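Local coordinates for transcriptional regulator, MarR family (Silicibacter pomeroyi DSS-3, PDB 3BJ6), which regulates transcription as a MarR-family member, probably by binding DNA through its winged helix-turn-helix, at the interface of chains A and B. Residues are numbered along the deposited sequence; one frame, centred on the assembly and turned at random. Chains: chain A/B, Transcriptional regulator, MarR family.

Contact 1: the interface of chains A and B. Residues chain A 24, 27-28, 31, 118; chain B 145, 148-149, 152.
A:Ala27 and B:Ala149 meet methyl to methyl, CB to CB at 3.6 Å, where helix 18-35 of chain A packs on helix 128-151 of chain B. With only a methyl on either side, the two backbones come close: CA of A:Ala27 is 5.3 Å from CA of B:Ala149. One residue on, the methyl of A:Ala28 fits between two chain B side chains, with CB 3.7 Å from the ring carbon CD1 of B:Phe145 and 3.8 Å from CB of B:Leu148. With the ring beside its own backbone N (chi1 -69°), B:Phe145 turns CD1 to A:Ala28, while its CB packs at 3.7 Å against CB of A:Asn24. The backbone carbonyl of A:Asn24 also lies against that CB, as van der Waals contact.

Farther out, the branched end of B:Leu148 is met obliquely by the aliphatic stretch of A:Lys118, which arrives from helix 102-123. At the other margin A:Arg31 runs past the carboxy-terminal B:Ala152; that residue is poorly ordered, so the details there are doubtful. No polar pair bridges the two chains in this patch, and it holds by apolar packing. This helix-to-helix packing probably helps hold the dimer typical of MarR regulators. In A:Lys118 the methylene CE sits 4.0 Å from the methyl CD2 of B:Leu148, and the bend at chi4 (48°) carries the amine NZ to 5.1 Å from that same methyl.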
ATOM      1  N   ASN A  24       5.455  -5.620  -2.571  1.00 19.16           N
ATOM      2  CA  ASN A  24       6.865  -5.794  -3.000  1.00 18.71           C
ATOM      3  C   ASN A  24       7.875  -5.222  -1.984  1.00 19.43           C
ATOM      4  O   ASN A  24       8.927  -5.837  -1.729  1.00 19.98           O
ATOM      5  CB  ASN A  24       7.131  -5.157  -4.363  1.00 17.98           C
ATOM      6  CG  ASN A  24       6.369  -5.829  -5.521  1.00 18.56           C
ATOM      7  OD1 ASN A  24       6.328  -5.293  -6.618  1.00 23.09           O
ATOM      8  ND2 ASN A  24       5.751  -6.945  -5.274  1.00 12.98           N
ATOM      9  N   ALA A  27       7.977  -7.822   0.896  1.00 18.73           N
ATOM     10  CA  ALA A  27       8.776  -8.953   0.430  1.00 19.28           C
ATOM     11  C   ALA A  27      10.287  -8.624   0.287  1.00 18.61           C
ATOM     12  O   ALA A  27      11.110  -9.434   0.676  1.00 18.54           O
ATOM     13  CB  ALA A  27       8.192  -9.551  -0.889  1.00 17.93           C
ATOM     14  N   ALA A  28      10.638  -7.466  -0.273  1.00 17.23           N
ATOM     15  CA  ALA A  28      12.044  -7.029  -0.378  1.00 17.61           C
ATOM     16  C   ALA A  28      12.666  -6.807   1.003  1.00 17.96           C
ATOM     17  O   ALA A  28      13.788  -7.257   1.271  1.00 18.14           O
ATOM     18  CB  ALA A  28      12.150  -5.732  -1.182  1.00 17.20           C
ATOM     19  N   ARG A  31      13.621 -10.063   2.816  0.50 18.87           N
ATOM     20  CA  ARG A  31      14.893 -10.625   2.370  0.50 19.36           C
ATOM     21  C   ARG A  31      16.064 -10.091   3.187  0.50 19.08           C
ATOM     22  O   ARG A  31      16.946 -10.853   3.593  0.50 19.11           O
ATOM     23  CB  ARG A  31      15.105 -10.392   0.866  0.50 19.73           C
ATOM     24  CG  ARG A  31      14.285 -11.333  -0.010  0.50 21.53           C
ATOM     25  CD  ARG A  31      14.930 -12.742  -0.073  0.50 22.15           C
ATOM     26  NE  ARG A  31      14.590 -13.570   1.076  0.50 26.02           N
ATOM     27  CZ  ARG A  31      15.217 -14.681   1.464  0.50 21.40           C
ATOM     28  NH1 ARG A  31      16.289 -15.131   0.847  0.50 19.05           N
ATOM     29  NH2 ARG A  31      14.770 -15.314   2.522  0.50 25.46           N
ATOM     30  N   LYS A 118      20.665   0.017  -0.554  1.00 18.65           N
ATOM     31  CA  LYS A 118      19.795  -0.374  -1.682  1.00 18.28           C
ATOM     32  C   LYS A 118      18.963   0.818  -2.199  1.00 18.70           C
ATOM     33  O   LYS A 118      18.811   1.000  -3.408  1.00 18.31           O
ATOM     34  CB  LYS A 118      18.906  -1.589  -1.336  1.00 19.50           C
ATOM     35  CG  LYS A 118      19.732  -2.880  -1.169  1.00 21.11           C
ATOM     36  CD  LYS A 118      18.911  -3.960  -0.481  1.00 27.08           C
ATOM     37  CE  LYS A 118      19.546  -5.353  -0.737  1.00 27.96           C
ATOM     38  NZ  LYS A 118      21.035  -5.371  -0.493  1.00 28.61           N
TER
ATOM     39  N   PHE B 145      11.674  -3.172  -6.030  1.00 18.07           N
ATOM     40  CA  PHE B 145      11.403  -4.035  -4.881  1.00 18.33           C
ATOM     41  C   PHE B 145      11.002  -5.475  -5.298  1.00 18.88           C
ATOM     42  O   PHE B 145      11.381  -6.447  -4.640  1.00 18.30           O
ATOM     43  CB  PHE B 145      10.348  -3.392  -3.966  1.00 17.86           C
ATOM     44  CG  PHE B 145      10.845  -2.154  -3.252  1.00 17.96           C
ATOM     45  CD1 PHE B 145      11.933  -2.222  -2.393  1.00 19.61           C
ATOM     46  CD2 PHE B 145      10.210  -0.940  -3.434  1.00 17.30           C
ATOM     47  CE1 PHE B 145      12.389  -1.059  -1.714  1.00 21.83           C
ATOM     48  CE2 PHE B 145      10.629   0.206  -2.777  1.00 18.74           C
ATOM     49  CZ  PHE B 145      11.722   0.161  -1.918  1.00 19.93           C
ATOM     50  N   LEU B 148      14.268  -7.188  -5.958  1.00 22.72           N
ATOM     51  CA  LEU B 148      14.938  -7.514  -4.692  1.00 23.34           C
ATOM     52  C   LEU B 148      14.307  -8.718  -4.037  1.00 23.98           C
ATOM     53  O   LEU B 148      15.018  -9.561  -3.485  1.00 24.14           O
ATOM     54  CB  LEU B 148      14.920  -6.332  -3.718  1.00 22.65           C
ATOM     55  CG  LEU B 148      15.836  -5.133  -3.956  1.00 23.04           C
ATOM     56  CD1 LEU B 148      15.602  -4.091  -2.884  1.00 20.97           C
ATOM     57  CD2 LEU B 148      17.343  -5.516  -4.020  1.00 23.31           C
ATOM     58  N   ALA B 149      12.976  -8.777  -4.062  1.00 25.46           N
ATOM     59  CA  ALA B 149      12.237  -9.873  -3.435  1.00 28.54           C
ATOM     60  C   ALA B 149      12.481 -11.223  -4.151  1.00 31.32           C
ATOM     61  O   ALA B 149      12.552 -12.261  -3.493  1.00 31.56           O
ATOM     62  CB  ALA B 149      10.764  -9.574  -3.359  1.00 27.02           C
ATOM     63  N   ALA B 152      17.291 -11.058  -3.829  1.00 46.80           N
ATOM     64  CA  ALA B 152      18.255 -10.566  -2.808  1.00 46.87           C
ATOM     65  C   ALA B 152      18.129 -11.212  -1.429  1.00 47.02           C
ATOM     66  O   ALA B 152      17.351 -12.144  -1.254  1.00 47.10           O
ATOM     67  CB  ALA B 152      18.202  -9.052  -2.692  1.00 46.74           C
TER

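Contact 2: the interface of chains A and B. Residues chain A 18, 21-22, 25, 138; chain B 18, 21-22, 25, 138.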
ATOM      1  N   THR A  18       0.118   1.315  -6.053  1.00 17.02           N
ATOM      2  CA  THR A  18       0.355   1.383  -4.595  1.00 17.60           C
ATOM      3  C   THR A  18       0.221   0.009  -3.907  1.00 18.02           C
ATOM      4  O   THR A  18       1.031  -0.327  -3.040  1.00 17.05           O
ATOM      5  CB  THR A  18      -0.580   2.403  -3.881  1.00 18.24           C
ATOM      6  OG1 THR A  18      -0.597   3.647  -4.611  1.00 17.04           O
ATOM      7  CG2 THR A  18      -0.100   2.686  -2.453  1.00 17.75           C
ATOM      8  N   LEU A  21       3.059  -2.298  -4.998  1.00 15.70           N
ATOM      9  CA  LEU A  21       4.253  -1.700  -4.384  1.00 16.21           C
ATOM     10  C   LEU A  21       4.413  -2.062  -2.908  1.00 16.73           C
ATOM     11  O   LEU A  21       5.491  -2.478  -2.481  1.00 17.11           O
ATOM     12  CB  LEU A  21       4.276  -0.190  -4.554  1.00 16.08           C
ATOM     13  CG  LEU A  21       5.442   0.617  -3.938  1.00 17.37           C
ATOM     14  CD1 LEU A  21       6.814   0.166  -4.432  1.00 16.77           C
ATOM     15  CD2 LEU A  21       5.251   2.134  -4.193  1.00 16.50           C
ATOM     16  N   LEU A  22       3.351  -1.912  -2.129  1.00 17.36           N
ATOM     17  CA  LEU A  22       3.439  -2.232  -0.707  1.00 18.33           C
ATOM     18  C   LEU A  22       3.791  -3.716  -0.485  1.00 18.92           C
ATOM     19  O   LEU A  22       4.641  -4.038   0.361  1.00 19.20           O
ATOM     20  CB  LEU A  22       2.116  -1.864  -0.019  1.00 18.22           C
ATOM     21  CG  LEU A  22       2.113  -2.038   1.505  1.00 20.43           C
ATOM     22  CD1 LEU A  22       3.215  -1.212   2.193  1.00 20.25           C
ATOM     23  CD2 LEU A  22       0.725  -1.718   2.088  1.00 18.89           C
ATOM     24  N   ILE A  25       7.565  -4.053  -1.433  1.00 18.23           N
ATOM     25  CA  ILE A  25       8.365  -3.473  -0.350  1.00 18.57           C
ATOM     26  C   ILE A  25       8.480  -4.505   0.783  1.00 18.82           C
ATOM     27  O   ILE A  25       9.567  -4.804   1.222  1.00 18.58           O
ATOM     28  CB  ILE A  25       7.711  -2.192   0.212  1.00 18.61           C
ATOM     29  CG1 ILE A  25       7.747  -1.053  -0.814  1.00 18.70           C
ATOM     30  CG2 ILE A  25       8.378  -1.721   1.554  1.00 19.02           C
ATOM     31  CD1 ILE A  25       6.810   0.132  -0.405  1.00 16.68           C
ATOM     32  N   GLN A 138       3.925  11.957  -3.567  1.00 17.85           N
ATOM     33  CA  GLN A 138       3.570  10.899  -2.621  1.00 18.72           C
ATOM     34  C   GLN A 138       2.910  11.438  -1.355  1.00 18.73           C
ATOM     35  O   GLN A 138       1.831  10.973  -0.977  1.00 18.76           O
ATOM     36  CB  GLN A 138       4.792  10.048  -2.220  1.00 18.40           C
ATOM     37  CG  GLN A 138       4.448   8.865  -1.247  1.00 18.58           C
ATOM     38  CD  GLN A 138       4.027   7.580  -1.951  1.00 18.94           C
ATOM     39  OE1 GLN A 138       3.429   7.622  -3.029  1.00 18.12           O
ATOM     40  NE2 GLN A 138       4.393   6.408  -1.364  1.00 16.86           N
TER
ATOM     41  N   THR B  18       3.711   4.702   1.804  1.00 17.30           N
ATOM     42  CA  THR B  18       2.942   3.777   0.965  1.00 18.11           C
ATOM     43  C   THR B  18       1.815   3.095   1.755  1.00 18.46           C
ATOM     44  O   THR B  18       0.705   2.966   1.268  1.00 17.40           O
ATOM     45  CB  THR B  18       3.839   2.678   0.331  1.00 19.12           C
ATOM     46  OG1 THR B  18       5.004   3.277  -0.265  1.00 18.26           O
ATOM     47  CG2 THR B  18       3.059   1.914  -0.777  1.00 17.99           C
ATOM     48  N   LEU B  21      -0.852   5.681   2.655  1.00 17.76           N
ATOM     49  CA  LEU B  21      -1.439   6.034   1.353  1.00 17.59           C
ATOM     50  C   LEU B  21      -2.499   5.012   0.887  1.00 17.98           C
ATOM     51  O   LEU B  21      -3.603   5.380   0.476  1.00 17.86           O
ATOM     52  CB  LEU B  21      -0.355   6.172   0.280  1.00 17.60           C
ATOM     53  CG  LEU B  21      -0.840   6.511  -1.156  1.00 17.24           C
ATOM     54  CD1 LEU B  21      -1.729   7.758  -1.237  1.00 16.18           C
ATOM     55  CD2 LEU B  21       0.347   6.662  -2.114  1.00 16.99           C
ATOM     56  N   LEU B  22      -2.153   3.727   0.944  1.00 18.10           N
ATOM     57  CA  LEU B  22      -3.065   2.676   0.499  1.00 18.42           C
ATOM     58  C   LEU B  22      -4.348   2.657   1.333  1.00 18.57           C
ATOM     59  O   LEU B  22      -5.432   2.557   0.772  1.00 19.30           O
ATOM     60  CB  LEU B  22      -2.359   1.297   0.532  1.00 17.55           C
ATOM     61  CG  LEU B  22      -3.183   0.096   0.038  1.00 19.84           C
ATOM     62  CD1 LEU B  22      -3.632   0.298  -1.417  1.00 21.56           C
ATOM     63  CD2 LEU B  22      -2.364  -1.199   0.191  1.00 19.67           C
ATOM     64  N   ILE B  25      -6.355   5.804   0.214  1.00 18.68           N
ATOM     65  CA  ILE B  25      -6.964   5.561  -1.089  1.00 18.43           C
ATOM     66  C   ILE B  25      -8.241   4.748  -0.878  1.00 18.52           C
ATOM     67  O   ILE B  25      -9.291   5.121  -1.359  1.00 17.26           O
ATOM     68  CB  ILE B  25      -6.015   4.798  -2.031  1.00 18.20           C
ATOM     69  CG1 ILE B  25      -4.825   5.674  -2.442  1.00 17.43           C
ATOM     70  CG2 ILE B  25      -6.760   4.313  -3.303  1.00 19.26           C
ATOM     71  CD1 ILE B  25      -3.672   4.880  -3.061  1.00 17.57           C
ATOM     72  N   GLN B 138       7.292   5.818  -9.142  1.00 18.20           N
ATOM     73  CA  GLN B 138       6.362   4.840  -8.578  1.00 18.76           C
ATOM     74  C   GLN B 138       6.492   3.471  -9.241  1.00 18.94           C
ATOM     75  O   GLN B 138       6.618   2.452  -8.550  1.00 19.16           O
ATOM     76  CB  GLN B 138       4.894   5.326  -8.697  1.00 18.38           C
ATOM     77  CG  GLN B 138       3.848   4.319  -8.119  1.00 18.34           C
ATOM     78  CD  GLN B 138       3.598   4.482  -6.625  1.00 20.06           C
ATOM     79  OE1 GLN B 138       4.487   4.899  -5.875  1.00 18.35           O
ATOM     80  NE2 GLN B 138       2.353   4.215  -6.191  1.00 18.00           N
TER
HETATM   81  O   HOH W   1       2.992   4.650  -3.314  1.00 26.82           O
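A:Thr18 and B:Thr18 lie antiparallel, side by side, at the two-fold axis, their methyls CG2 to CG2 at 3.7 Å. OG1 lies beside the backbone N (chi1 -47° in A:Thr18), which puts CG2 anti to that N and pointed at its symmetry mate. The other apolar contacts are built around this pair. A:Leu22 and B:Leu22 touch through their CD2 methyls at 3.7 Å, while A:Leu21 crosses B:Thr18 at about a right angle. A:Ile25 meets B:Thr18 tip to tip, CD1 lying 3.6 Å from the hydroxyl OG1. The methyl CD2 of A:Leu21 also rests on the amide of B:Gln138, 3.8 Å from its carbon CD, and the twin contact repeats with the chains exchanged.

The hydrogen bonds run through water. Water 1 is shared by the A:Gln138 and B:Gln138 amides, each offering it both oxygen and nitrogen: in A:Gln138 OE1 and NE2 are each 3.0 Å from the water. The hydrogen bond from NE2 to the water is bent, 143° at the hydrogen, as expected when one amide turns both polar atoms to the same molecule. Four contacts thus grip the water. NE2 of A:Gln138 also comes near OG1 of B:Thr18, at 3.4 Å, but no direct polar bond joins the chains here. A leucine in place of A:Gln138 would probably leave water 1 without the oxygen and N-H it meets on chain A, and B:Gln138 without its water-bridged mate.

For the protein, this patch joins the two copies of helix 18-35 to each other and ties helix 128-151 of both chains to them, probably helping to hold the dimer that MarR regulators form.

Contact 1 and contact 2 lie about 15 Å apart, measured between the centres of their C-alpha atoms, and draw on the same two elements, helix 18-35 and helix 128-151. Contact 2 sits on the two-fold axis and uses the start of helix 18-35; contact 1 lies farther along it, off the axis, uses the last turns of the partner's helix 128-151, and recurs with the chains exchanged. Helix 102-123 joins only in contact 1. The same two helices of each chain therefore carry both a water-bridged centre and apolar flanks, an interface that would probably fix how the two DNA-binding regions are placed relative to each other.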